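Local coordinates for protein L-isoleucine-4-hydroxylase (Bacillus thuringiensis, PDB 6LNH) that hydroxylates L-isoleucine to (4S)-4-hydroxy-L-isoleucine as an iron(II)- and ascorbate-dependent dioxygenase that consumes 2-oxoglutarate and oxygen, at residues Phe128-Glu131 with Phe132-Thr136; Ile138-Lys141 with Ser142-Leu145. All blocks are in the same frame, centred on the assembly; numbering follows the deposited sequence.

Contact 1: Phe128-Glu131 with Phe132-Thr136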
# COMPACT_ATOMS: atom_id res chain seq x y z
N PHE C 128 -15.83 9.15 25.75
CA PHE C 128 -14.42 8.91 26.02
C PHE C 128 -13.62 10.20 25.89
O PHE C 128 -12.78 10.52 26.74
CB PHE C 128 -13.85 7.84 25.09
CG PHE C 128 -12.36 7.71 25.19
CD1 PHE C 128 -11.79 6.92 26.17
CD2 PHE C 128 -11.53 8.41 24.33
CE1 PHE C 128 -10.42 6.82 26.29
CE2 PHE C 128 -10.15 8.31 24.44
CZ PHE C 128 -9.60 7.51 25.42
N ASP C 129 -13.85 10.95 24.80
CA ASP C 129 -13.10 12.18 24.58
C ASP C 129 -13.37 13.18 25.70
O ASP C 129 -12.45 13.84 26.18
CB ASP C 129 -13.48 12.80 23.23
CG ASP C 129 -13.10 11.91 22.06
OD1 ASP C 129 -12.40 10.90 22.27
OD2 ASP C 129 -13.51 12.24 20.92
N THR C 130 -14.63 13.28 26.13
CA THR C 130 -14.98 14.20 27.21
C THR C 130 -14.29 13.82 28.51
O THR C 130 -13.76 14.68 29.22
CB THR C 130 -16.49 14.24 27.38
OG1 THR C 130 -17.11 14.60 26.14
CG2 THR C 130 -16.88 15.26 28.43
N GLU C 131 -14.28 12.52 28.83
CA GLU C 131 -13.65 12.08 30.07
C GLU C 131 -12.14 12.29 30.04
O GLU C 131 -11.53 12.59 31.07
CB GLU C 131 -13.98 10.60 30.31
CG GLU C 131 -13.22 9.94 31.45
CD GLU C 131 -13.63 8.49 31.65
OE1 GLU C 131 -14.83 8.18 31.50
OE2 GLU C 131 -12.75 7.65 31.95
N PHE C 132 -11.54 12.17 28.85
CA PHE C 132 -10.12 12.47 28.70
C PHE C 132 -9.86 13.96 28.82
O PHE C 132 -8.92 14.38 29.51
CB PHE C 132 -9.62 11.92 27.36
CG PHE C 132 -8.13 12.10 27.10
CD1 PHE C 132 -7.56 13.37 26.99
CD2 PHE C 132 -7.31 11.00 26.95
CE1 PHE C 132 -6.21 13.52 26.76
CE2 PHE C 132 -5.96 11.14 26.71
CZ PHE C 132 -5.41 12.41 26.61
N ALA C 133 -10.68 14.78 28.17
CA ALA C 133 -10.47 16.22 28.21
C ALA C 133 -10.57 16.76 29.63
O ALA C 133 -9.76 17.58 30.06
CB ALA C 133 -11.46 16.93 27.29
N PHE C 134 -11.58 16.30 30.38
CA PHE C 134 -11.78 16.75 31.75
C PHE C 134 -10.67 16.32 32.70
O PHE C 134 -10.47 16.98 33.73
CB PHE C 134 -13.13 16.23 32.26
CG PHE C 134 -14.29 16.97 31.70
CD1 PHE C 134 -14.09 18.19 31.07
CD2 PHE C 134 -15.57 16.47 31.78
CE1 PHE C 134 -15.14 18.89 30.54
CE2 PHE C 134 -16.63 17.17 31.25
CZ PHE C 134 -16.41 18.38 30.62
N LYS C 135 -9.95 15.25 32.41
CA LYS C 135 -8.87 14.85 33.30
C LYS C 135 -7.54 15.50 32.94
O LYS C 135 -6.52 15.17 33.57
CB LYS C 135 -8.75 13.32 33.33
CG LYS C 135 -10.04 12.69 33.86
CD LYS C 135 -10.16 11.19 33.61
CE LYS C 135 -10.74 10.49 34.84
NZ LYS C 135 -9.95 10.75 36.07
N THR C 136 -7.52 16.41 31.98
CA THR C 136 -6.34 17.22 31.75
C THR C 136 -6.41 18.49 32.60
O THR C 136 -7.49 18.95 32.97
CB THR C 136 -6.21 17.58 30.27
OG1 THR C 136 -7.24 18.50 29.91
CG2 THR C 136 -6.33 16.34 29.40

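Contact 2: Ile138-Lys141 with Ser142-Leu145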
# COMPACT_ATOMS: atom_id res chain seq x y z
N ILE C 138 -5.45 21.15 31.20
CA ILE C 138 -5.63 22.15 30.15
C ILE C 138 -7.02 22.77 30.21
O ILE C 138 -7.19 23.98 30.03
CB ILE C 138 -5.35 21.55 28.75
CG1 ILE C 138 -3.90 21.09 28.61
CG2 ILE C 138 -5.64 22.57 27.67
CD1 ILE C 138 -3.61 19.74 29.15
N ILE C 139 -8.04 21.96 30.47
CA ILE C 139 -9.42 22.43 30.43
C ILE C 139 -9.79 22.94 31.81
O ILE C 139 -9.75 22.19 32.80
CB ILE C 139 -10.38 21.31 29.97
CG1 ILE C 139 -10.22 21.07 28.47
CG2 ILE C 139 -11.82 21.66 30.31
CD1 ILE C 139 -10.76 22.18 27.60
N ASP C 140 -10.15 24.21 31.88
CA ASP C 140 -10.53 24.84 33.14
C ASP C 140 -11.99 24.49 33.42
O ASP C 140 -12.90 24.96 32.72
CB ASP C 140 -10.30 26.34 33.06
CG ASP C 140 -10.89 27.10 34.22
OD1 ASP C 140 -10.80 26.62 35.37
OD2 ASP C 140 -11.43 28.20 33.98
N LYS C 141 -12.21 23.67 34.44
CA LYS C 141 -13.53 23.19 34.84
C LYS C 141 -14.39 24.29 35.45
O LYS C 141 -15.51 24.01 35.88
CB LYS C 141 -13.38 22.03 35.82
CG LYS C 141 -13.43 20.66 35.16
CD LYS C 141 -12.42 20.54 34.02
CE LYS C 141 -11.17 19.79 34.45
NZ LYS C 141 -10.19 19.64 33.33
N SER C 142 -13.89 25.52 35.51
CA SER C 142 -14.65 26.64 36.04
C SER C 142 -15.32 27.47 34.95
O SER C 142 -15.82 28.56 35.24
CB SER C 142 -13.73 27.52 36.88
OG SER C 142 -14.13 28.87 36.79
N LYS C 143 -15.36 26.98 33.71
CA LYS C 143 -16.05 27.67 32.63
C LYS C 143 -17.01 26.75 31.89
O LYS C 143 -16.90 25.52 31.97
CB LYS C 143 -15.05 28.29 31.66
CG LYS C 143 -14.47 29.59 32.18
CD LYS C 143 -13.11 29.90 31.59
CE LYS C 143 -13.24 30.39 30.16
NZ LYS C 143 -13.79 31.77 30.08
N ASP C 144 -18.01 27.35 31.25
CA ASP C 144 -18.98 26.64 30.42
C ASP C 144 -18.32 26.12 29.15
O ASP C 144 -17.69 26.89 28.41
CB ASP C 144 -20.15 27.56 30.10
CG ASP C 144 -20.94 27.95 31.35
OD1 ASP C 144 -21.10 27.08 32.23
OD2 ASP C 144 -21.37 29.12 31.45
N LEU C 145 -18.45 24.82 28.89
CA LEU C 145 -17.76 24.17 27.78
C LEU C 145 -18.64 23.93 26.55
O LEU C 145 -19.81 23.55 26.67
CB LEU C 145 -17.18 22.83 28.22
CG LEU C 145 -15.80 22.89 28.85
CD1 LEU C 145 -15.88 23.20 30.33
CD2 LEU C 145 -15.07 21.59 28.59

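Contact 1: Phe128-Glu131 with Phe132-Thr136
T130 and F134, one helical turn apart, run side by side and point the same way. The methyl CG2 of T130 meets the F134 ring at F134 CE2, 3.4 Å away, because chi1 of -57° leaves CG2 anti to the backbone N and sets OG1 beside that N. The hydroxyl is thereby turned back along the helix, where it is hydrogen-bonded to the carbonyl of V126.

The backbone shows how a helix settles its polar atoms up to its last turn. F132 N donates to F128 O, A133 N to D129 O and F134 N to T130 O, all within 3.0 Å. The last is the straightest of the three, with 167° at the hydrogen. The next bond, K135 N to E131 O, has stretched to 3.4 Å and is weak; K135 N also donates a weak bond to F132 O. At A133 the pattern changes: A133 O accepts from both T136 N and T136 OG1, the latter at 2.7 Å, so that the threonine hydroxyl reinforces the turn that ends the helix.

On the solvent-facing flank, E131 and K135 lie alongside each other with aliphatic contact, E131 CG to K135 CD being 3.9 Å, but their charged ends stay too far apart for a salt bridge. The buried D129 is hydrogen-bonded through OD2 to NE2 of H180 in strand 176-184, while T130 and A133 rest on F245. F128 and F132 meet only loosely with each other, and each makes an edge-to-face stack outside, with F39 and F178 respectively. This is the C-terminal end of an amphipathic helix packed on the larger beta-sheet, consistent with the double-stranded beta-helix architecture of cupin-type 2-oxoglutarate oxygenases.

Contact 2: Ile138-Lys141 with Ser142-Leu145
I139 and L145 form the compact part of this connection, their branches meeting at an oblique angle with I139 CG2 3.7 Å from L145 CD2. Both residues are buried, and the isoleucine also packs against P175, V176 and F245. The CG2 branch of I139 is available for this contact because chi1 of -74° places CG1 beside the backbone N and leaves CG2 anti to it.

Between the two, the chain passes through a type I beta turn from D140 to K143, and here the packing gives way to long polar contacts. The turn is closed by K143 N to D140 O at 3.3 Å, a weak bond. A second weak bond, S142 N to D140 OD1 at 3.3 Å, makes D140 the head of an Asx turn within the same beta turn; with CG anti to the backbone N (chi1 170°), its carboxylate folds over the peptide that follows. D140 OD2 lies 3.4 Å from K143 CD, the two side chains crossing at about a right angle. It touches the lysine's aliphatic part and not its ammonium, since K143 NZ is 5.8 Å from D140 OD2 and no salt bridge forms. S142 at the outer corner is exposed.

K141 behaves differently: although the residue is exposed, its chain bends at chi2 and chi3 and K141 NZ reaches I139 O, 2.6 Å away, while bonding also to the carbonyls of F134 and T136. The backbone N of D140 is bonded to the hydroxyl of Y247. The chemistry thus implies a turn whose two internal bonds are weak, and which the buried aliphatic pair and the lysine bonds probably help to hold; the gathered carbonyl oxygens probably stabilise the ammonium's positive charge.

Followed from the N terminus, the chain runs through the end of helix 120-134, where contact 1 closes successive helical turns, and then through the loop to strand 145-156, where contact 2 closes a beta turn. The two lie in series, neither crossing nor enclosing the other, with centres about 11 Å apart. They nevertheless touch: F134 CE1 packs 3.3 Å from L145 CD2, and the side chain of K141 returns to the helix end. Together they join the helix, its exit loop and the start of a strand of the seven-stranded sheet, with F245 of strand 236-247 lying against side chains from both.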